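Local coordinates for cupin type-2 domain-containing protein (Neisseria meningitidis, PDB 2I45) that is of unknown function but folds as a small cupin barrel and assembles from two subunits, at residues E17-E22 with V34-D39; K50-V55 with M69-G74; M59-A64 with V83-R88. One frame throughout, in Å; residues are numbered along the deposited sequence.

Overall arrangement
Interactions 1 and 2 both reach the five-stranded antiparallel sheet of the cupin fold, whereas interactions 2 and 3 share the three-stranded sheet, in which strands 68-71 and 59-63 are neighbours. Interaction 1 is a surface contact, an aromatic loop lying on strand 29-37 and held mostly by CH-pi and apolar packing. Interaction 2 is partly buried and joins the two sheets through aliphatic side chains and one backbone bond. Interaction 3, also partly buried, is regular strand pairing with a salt-bridge network on one face. The centres lie 12 to 15 Å apart; interaction 1 touches interaction 3 where G38 and D39 pack on R88.

Interaction 1 of 3, residues E17-E22 with V34-D39; sequences EYWQPE and VKLLGD
Two aromatic side chains, Y18 and W19, pack against K35, L36 and L37 in a surface contact between the loop that follows helix 8-13 and the strand 29-37. Both rings are met over a face by leucine. The W19 indole crosses the L36 side chain at about a right angle, and L36 CD1 sits 3.7 Å from the centroid of the W19 six-membered ring, close to the ring normal. L36 CG adds a contact to W19 CH2 at 3.6 Å. W19 CB points away from the strand; with CG anti to the carbonyl carbon (chi1 -74°), beside the backbone N, the ring end comes nearer to L36. The edge of the indole turns to the backbone: W19 NE1 gives a weak hydrogen bond to L37 O at 3.1 Å, with an N-H...O angle of 127°, and G38 O lies at the same edge. The Y18 ring takes L37 CB over one face, 4.1 Å from its centroid, while L37 CD2 reaches toward CZ and the hydroxyl. Y18 CD2 and CE2 also meet K35 CB, from which the lysine chain runs on extended away from 17-22, its NZ weakly hydrogen-bonded to I15 O. At the other end of the contact P21 and V34 lie side by side, with V34 CG1 3.8 Å from P21 CD. The loop thus packs against strand 29-37, whose backbone is paired with strand 92-99 through V34 and L36; E22 begins strand 22-26 and pairs with L33, and the W19 ring meets Y40 beyond the corner at G38.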
# COMPACT_ATOMS: atom_id res chain seq x y z
N GLU B 17 1.62 3.01 21.07
CA GLU B 17 3.04 3.38 21.33
C GLU B 17 3.64 4.07 20.13
O GLU B 17 3.05 4.06 19.06
CB GLU B 17 3.90 2.15 21.69
CG GLU B 17 3.96 1.81 23.18
CD GLU B 17 4.00 3.05 24.08
OE1 GLU B 17 4.81 4.00 23.84
OE2 GLU B 17 3.21 3.08 25.05
N TYR B 18 4.82 4.66 20.23
CA TYR B 18 5.13 5.59 19.19
C TYR B 18 6.19 5.37 18.20
O TYR B 18 6.10 5.93 17.14
CB TYR B 18 5.27 7.00 19.68
CG TYR B 18 4.09 7.82 19.30
CD1 TYR B 18 3.20 8.29 20.26
CD2 TYR B 18 3.83 8.08 18.00
CE1 TYR B 18 2.10 9.04 19.94
CE2 TYR B 18 2.72 8.85 17.65
CZ TYR B 18 1.88 9.32 18.64
OH TYR B 18 0.80 10.06 18.32
N TRP B 19 7.25 4.69 18.51
CA TRP B 19 8.12 4.42 17.38
C TRP B 19 8.25 2.95 17.51
O TRP B 19 9.35 2.41 17.57
CB TRP B 19 9.44 5.22 17.42
CG TRP B 19 9.19 6.69 17.07
CD1 TRP B 19 8.48 7.64 17.83
CD2 TRP B 19 9.57 7.37 15.86
NE1 TRP B 19 8.43 8.85 17.16
CE2 TRP B 19 9.09 8.72 15.96
CE3 TRP B 19 10.27 6.98 14.73
CZ2 TRP B 19 9.29 9.66 14.96
CZ3 TRP B 19 10.46 7.91 13.72
CH2 TRP B 19 9.96 9.25 13.84
N GLN B 20 7.08 2.32 17.63
CA GLN B 20 7.03 0.88 17.89
C GLN B 20 6.27 0.08 16.85
O GLN B 20 5.11 -0.25 17.00
CB GLN B 20 6.66 0.60 19.33
CG GLN B 20 7.90 0.75 20.15
CD GLN B 20 7.64 1.14 21.59
OE1 GLN B 20 8.45 1.85 22.21
NE2 GLN B 20 6.53 0.66 22.15
N PRO B 21 6.97 -0.26 15.76
CA PRO B 21 6.35 -0.90 14.62
C PRO B 21 5.80 -2.23 15.05
O PRO B 21 6.48 -2.94 15.79
CB PRO B 21 7.53 -1.13 13.66
CG PRO B 21 8.74 -1.17 14.54
CD PRO B 21 8.43 -0.11 15.55
N GLU B 22 4.58 -2.53 14.65
CA GLU B 22 4.12 -3.90 14.58
C GLU B 22 4.45 -4.36 13.16
O GLU B 22 4.32 -3.58 12.20
CB GLU B 22 2.62 -3.98 14.86
CG GLU B 22 2.05 -5.42 14.91
CD GLU B 22 0.50 -5.56 15.04
OE1 GLU B 22 -0.33 -4.66 14.65
OE2 GLU B 22 0.15 -6.65 15.56
N VAL B 34 3.39 1.52 12.25
CA VAL B 34 4.10 2.28 13.28
C VAL B 34 3.47 3.61 13.32
O VAL B 34 2.93 4.06 12.32
CB VAL B 34 5.48 2.67 12.85
CG1 VAL B 34 6.40 2.68 14.06
CG2 VAL B 34 5.94 1.81 11.75
N LYS B 35 3.58 4.29 14.45
CA LYS B 35 3.06 5.62 14.51
C LYS B 35 4.23 6.52 14.76
O LYS B 35 5.07 6.14 15.47
CB LYS B 35 2.01 5.70 15.59
CG LYS B 35 0.76 4.89 15.24
CD LYS B 35 -0.46 5.20 16.19
CE LYS B 35 -1.64 4.30 15.87
NZ LYS B 35 -2.88 4.55 16.71
N LEU B 36 4.24 7.70 14.13
CA LEU B 36 5.32 8.70 14.13
C LEU B 36 4.89 10.05 14.70
O LEU B 36 3.78 10.56 14.38
CB LEU B 36 5.69 8.97 12.69
CG LEU B 36 6.89 8.20 12.17
CD1 LEU B 36 7.09 6.76 12.74
CD2 LEU B 36 6.84 8.19 10.68
N LEU B 37 5.79 10.64 15.51
CA LEU B 37 5.64 11.96 16.09
C LEU B 37 7.06 12.55 16.24
O LEU B 37 8.00 11.79 16.47
CB LEU B 37 4.92 11.87 17.41
CG LEU B 37 4.44 13.22 17.97
CD1 LEU B 37 3.66 14.04 16.98
CD2 LEU B 37 3.58 13.06 19.21
N GLY B 38 7.22 13.87 16.07
CA GLY B 38 8.57 14.51 15.97
C GLY B 38 9.50 13.72 15.06
O GLY B 38 9.07 13.31 14.00
N ASP B 39 10.75 13.47 15.46
CA ASP B 39 11.60 12.51 14.75
C ASP B 39 12.64 11.86 15.61
O ASP B 39 12.81 12.20 16.79
CB ASP B 39 12.35 13.20 13.62
CG ASP B 39 13.19 14.39 14.14
OD1 ASP B 39 12.59 15.49 14.35
OD2 ASP B 39 14.41 14.20 14.34

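Interaction 2 of 3, residues K50-V55 with M69-G74; sequences KVLFAV and MTIREG
I71, at the end of strand 68-71, reaches across to L52 and A54 of strand 50-56 in a contact that is mainly aliphatic. From CB, the I71 side chain divides. Its CG2 branch, anti to the backbone N, ends 3.7 Å from A54 CB. The other branch starts at CG1, anti to the carbonyl carbon (chi1 -48°), and runs on extended to CD1, which meets L52 CB at 4.2 Å. The two branches thus touch residues two apart on the strand, both of which direct CB toward 69-74. A54 CB is also met by the backbone, R72 O lying 3.5 Å from it.

Beyond I71 the chain turns, and the polar link forms there. G74 N donates to A54 O at 2.8 Å, with the donor in the carbonyl plane, and E73 CA adds a CA-H...O contact to the same oxygen at 3.4 Å. A54 is itself the centre of an inverse gamma turn. The edge of the F53 ring faces G74, with CE1 3.7 Å from G74 C, and the same ring meets F53 of the second subunit. The E73 chain extends past V55 O, and E73 OE2 accepts a hydrogen bond from G57 N.

M59 of strand 59-63 touches both I71 and L52. Such aliphatic packing between two facing antiparallel sheets is characteristic of the interior of the cupin beta-barrel.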
# COMPACT_ATOMS: atom_id res chain seq x y z
N LYS B 50 11.27 0.55 0.27
CA LYS B 50 10.09 0.56 1.14
C LYS B 50 9.03 1.48 0.56
O LYS B 50 9.35 2.56 0.04
CB LYS B 50 10.46 0.99 2.58
CG LYS B 50 11.50 0.04 3.33
CD LYS B 50 12.57 0.86 4.24
CE LYS B 50 14.03 1.03 3.53
NZ LYS B 50 15.18 1.43 4.42
N VAL B 51 7.77 1.06 0.62
CA VAL B 51 6.72 1.91 0.13
C VAL B 51 6.18 2.42 1.42
O VAL B 51 6.26 1.68 2.37
CB VAL B 51 5.66 1.13 -0.60
CG1 VAL B 51 4.48 2.06 -0.92
CG2 VAL B 51 6.26 0.43 -1.91
N LEU B 52 5.68 3.66 1.47
CA LEU B 52 5.22 4.27 2.69
C LEU B 52 3.85 4.77 2.43
O LEU B 52 3.61 5.44 1.42
CB LEU B 52 6.05 5.50 3.09
CG LEU B 52 7.58 5.68 3.38
CD1 LEU B 52 7.83 6.44 4.73
CD2 LEU B 52 8.33 4.40 3.35
N PHE B 53 2.91 4.47 3.31
CA PHE B 53 1.60 4.92 3.00
C PHE B 53 1.03 5.61 4.23
O PHE B 53 1.03 5.07 5.32
CB PHE B 53 0.77 3.77 2.40
CG PHE B 53 -0.73 4.05 2.37
CD1 PHE B 53 -1.24 5.18 1.76
CD2 PHE B 53 -1.62 3.16 2.96
CE1 PHE B 53 -2.63 5.46 1.72
CE2 PHE B 53 -2.98 3.41 2.96
CZ PHE B 53 -3.51 4.60 2.33
N ALA B 54 0.57 6.85 4.05
CA ALA B 54 0.23 7.64 5.20
C ALA B 54 -1.18 7.37 5.40
O ALA B 54 -2.08 8.08 4.80
CB ALA B 54 0.42 9.08 4.94
N VAL B 55 -1.39 6.33 6.21
CA VAL B 55 -2.76 5.87 6.51
C VAL B 55 -3.55 6.96 7.18
O VAL B 55 -4.61 7.29 6.72
CB VAL B 55 -2.86 4.60 7.37
CG1 VAL B 55 -4.29 4.23 7.53
CG2 VAL B 55 -2.07 3.42 6.73
N MSE B 69 10.27 15.74 1.40
CA MSE B 69 9.10 15.15 0.75
C MSE B 69 7.93 15.05 1.72
O MSE B 69 8.02 14.36 2.73
CB MSE B 69 9.45 13.74 0.31
CG MSE B 69 8.38 13.02 -0.44
SE MSE B 69 8.92 11.13 -0.78
CE MSE B 69 9.97 11.20 -2.45
N THR B 70 6.84 15.73 1.41
CA THR B 70 5.61 15.63 2.17
C THR B 70 4.77 14.40 1.73
O THR B 70 4.52 14.20 0.55
CB THR B 70 4.81 16.93 2.01
OG1 THR B 70 5.66 18.04 2.32
CG2 THR B 70 3.60 16.96 2.94
N ILE B 71 4.37 13.57 2.70
CA ILE B 71 3.41 12.49 2.49
C ILE B 71 2.17 12.77 3.35
O ILE B 71 2.25 12.63 4.59
CB ILE B 71 4.01 11.13 2.85
CG1 ILE B 71 5.38 10.97 2.20
CG2 ILE B 71 3.03 10.01 2.42
CD1 ILE B 71 6.09 9.65 2.51
N ARG B 72 1.05 13.20 2.72
CA ARG B 72 -0.13 13.62 3.51
C ARG B 72 -1.02 12.45 3.63
O ARG B 72 -0.90 11.55 2.84
CB ARG B 72 -0.91 14.82 2.94
CG ARG B 72 -0.04 15.88 2.30
CD ARG B 72 -0.81 17.11 1.77
NE ARG B 72 0.07 18.24 2.08
CZ ARG B 72 0.94 18.83 1.25
NH1 ARG B 72 1.02 18.47 -0.04
NH2 ARG B 72 1.72 19.81 1.72
N GLU B 73 -1.89 12.42 4.64
CA GLU B 73 -2.94 11.40 4.71
C GLU B 73 -3.43 11.03 3.34
O GLU B 73 -3.97 11.86 2.63
CB GLU B 73 -4.13 11.87 5.52
CG GLU B 73 -5.14 10.78 5.65
CD GLU B 73 -6.08 10.99 6.80
OE1 GLU B 73 -7.28 11.37 6.57
OE2 GLU B 73 -5.62 10.77 7.94
N GLY B 74 -3.18 9.80 2.95
CA GLY B 74 -3.86 9.26 1.76
C GLY B 74 -2.85 9.03 0.65
O GLY B 74 -3.26 8.69 -0.46

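Interaction 3 of 3, residues M59-A64 with V83-R88; sequences MAVDFA and VSHRPR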
# COMPACT_ATOMS: atom_id res chain seq x y z
N MSE B 59 3.00 13.36 7.25
CA MSE B 59 4.36 13.19 7.65
C MSE B 59 5.27 13.79 6.55
O MSE B 59 4.80 14.24 5.50
CB MSE B 59 4.67 11.72 8.02
CG MSE B 59 4.42 10.76 6.95
SE MSE B 59 5.36 9.00 7.12
CE MSE B 59 7.16 9.65 7.01
N ALA B 60 6.56 13.88 6.82
CA ALA B 60 7.55 14.22 5.78
C ALA B 60 8.77 13.31 5.84
O ALA B 60 8.96 12.58 6.82
CB ALA B 60 7.99 15.68 5.87
N VAL B 61 9.60 13.37 4.81
CA VAL B 61 10.86 12.66 4.84
C VAL B 61 11.89 13.58 4.26
O VAL B 61 11.75 14.00 3.10
CB VAL B 61 10.82 11.37 4.03
CG1 VAL B 61 12.20 10.64 4.17
CG2 VAL B 61 9.71 10.48 4.50
N ASP B 62 12.87 13.95 5.07
CA ASP B 62 14.10 14.60 4.59
C ASP B 62 15.07 13.58 3.97
O ASP B 62 15.25 12.49 4.53
CB ASP B 62 14.77 15.27 5.76
CG ASP B 62 13.89 16.33 6.38
OD1 ASP B 62 13.11 16.95 5.61
OD2 ASP B 62 14.00 16.57 7.62
N PHE B 63 15.67 13.94 2.84
CA PHE B 63 16.82 13.18 2.31
C PHE B 63 18.24 13.83 2.40
O PHE B 63 18.37 15.07 2.52
CB PHE B 63 16.58 12.82 0.88
CG PHE B 63 15.34 12.02 0.67
CD1 PHE B 63 15.37 10.65 0.67
CD2 PHE B 63 14.12 12.66 0.44
CE1 PHE B 63 14.19 9.89 0.43
CE2 PHE B 63 12.93 11.92 0.24
CZ PHE B 63 12.98 10.53 0.24
N ALA B 64 19.26 12.98 2.24
CA ALA B 64 20.68 13.34 2.42
C ALA B 64 21.13 14.31 1.35
O ALA B 64 22.10 15.04 1.52
CB ALA B 64 21.59 12.09 2.46
N VAL B 83 19.63 5.19 0.92
CA VAL B 83 19.40 6.57 0.84
C VAL B 83 19.17 6.84 2.31
O VAL B 83 18.23 6.31 2.90
CB VAL B 83 18.18 6.75 -0.07
CG1 VAL B 83 17.16 7.79 0.49
CG2 VAL B 83 18.63 7.08 -1.48
N SER B 84 20.03 7.62 2.93
CA SER B 84 19.81 8.05 4.29
C SER B 84 18.71 9.10 4.30
O SER B 84 18.74 10.02 3.49
CB SER B 84 21.11 8.59 4.83
OG SER B 84 20.97 9.81 5.55
N HIS B 85 17.72 8.96 5.20
CA HIS B 85 16.60 9.83 5.24
C HIS B 85 16.16 9.96 6.66
O HIS B 85 16.48 9.16 7.54
CB HIS B 85 15.44 9.25 4.47
CG HIS B 85 15.05 7.87 4.93
ND1 HIS B 85 15.81 6.75 4.64
CD2 HIS B 85 14.01 7.44 5.68
CE1 HIS B 85 15.24 5.69 5.19
NE2 HIS B 85 14.16 6.08 5.83
N ARG B 86 15.38 11.00 6.88
CA ARG B 86 14.93 11.34 8.19
C ARG B 86 13.41 11.42 8.19
O ARG B 86 12.84 12.44 7.84
CB ARG B 86 15.59 12.63 8.70
CG ARG B 86 14.76 13.33 9.79
CD ARG B 86 15.41 14.56 10.45
NE ARG B 86 15.66 15.63 9.50
CZ ARG B 86 16.66 16.50 9.65
NH1 ARG B 86 17.48 16.44 10.73
NH2 ARG B 86 16.87 17.41 8.71
N PRO B 87 12.75 10.33 8.57
CA PRO B 87 11.30 10.26 8.62
C PRO B 87 10.80 11.09 9.77
O PRO B 87 11.46 11.11 10.77
CB PRO B 87 11.04 8.79 8.95
CG PRO B 87 12.32 8.22 9.45
CD PRO B 87 13.43 9.08 8.96
N ARG B 88 9.61 11.67 9.70
CA ARG B 88 9.25 12.62 10.73
C ARG B 88 7.79 13.16 10.61
O ARG B 88 7.21 13.13 9.52
CB ARG B 88 10.26 13.69 10.55
CG ARG B 88 9.92 15.01 11.10
CD ARG B 88 9.58 16.01 10.03
NE ARG B 88 10.57 16.34 9.01
CZ ARG B 88 10.33 17.33 8.14
NH1 ARG B 88 11.15 17.59 7.15
NH2 ARG B 88 9.19 18.03 8.23
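A60, V61, D62 and F63 pair with R88, P87, R86 and H85 as antiparallel strands, their N-to-C directions 164° apart. Backbone bonds fall at the hydrogen-bonded pairs: A60 N donates to R88 O at 2.9 Å, R86 N to D62 O and D62 N to R86 O, the return bond from R88 N to A60 O being weak; beyond them A64 N bonds weakly to S84 O.

Charged contacts lie on the face carrying A60, D62, R86 and R88. D62 OD2 takes R86 NE on its anti lone pair at 2.7 Å and R88 NH1 on its syn side, tilted out of the carboxylate plane. D62 OD1 takes weak bonds from R88 NH1 at 2.6 Å, part of the salt bridge, and from S68 OG. One carboxylate thus joins two guanidiniums, their planes turned 85° (R86) and 48° (R88) from it. R88, bent at chi2 and chi3, has one guanidinium face over A60 CB.

Apolar contacts occupy the other face: V61 CG1 meets H85 CB, and V83 CG1 meets F63 CD1 at the ring edge.

Within 83-88, H85 ND1 hydrogen-bonds to V83 O, in the H85 ring plane.

This antiparallel pairing, with strand 68-71 beyond 59-63, is that of the smaller sheet of a cupin barrel.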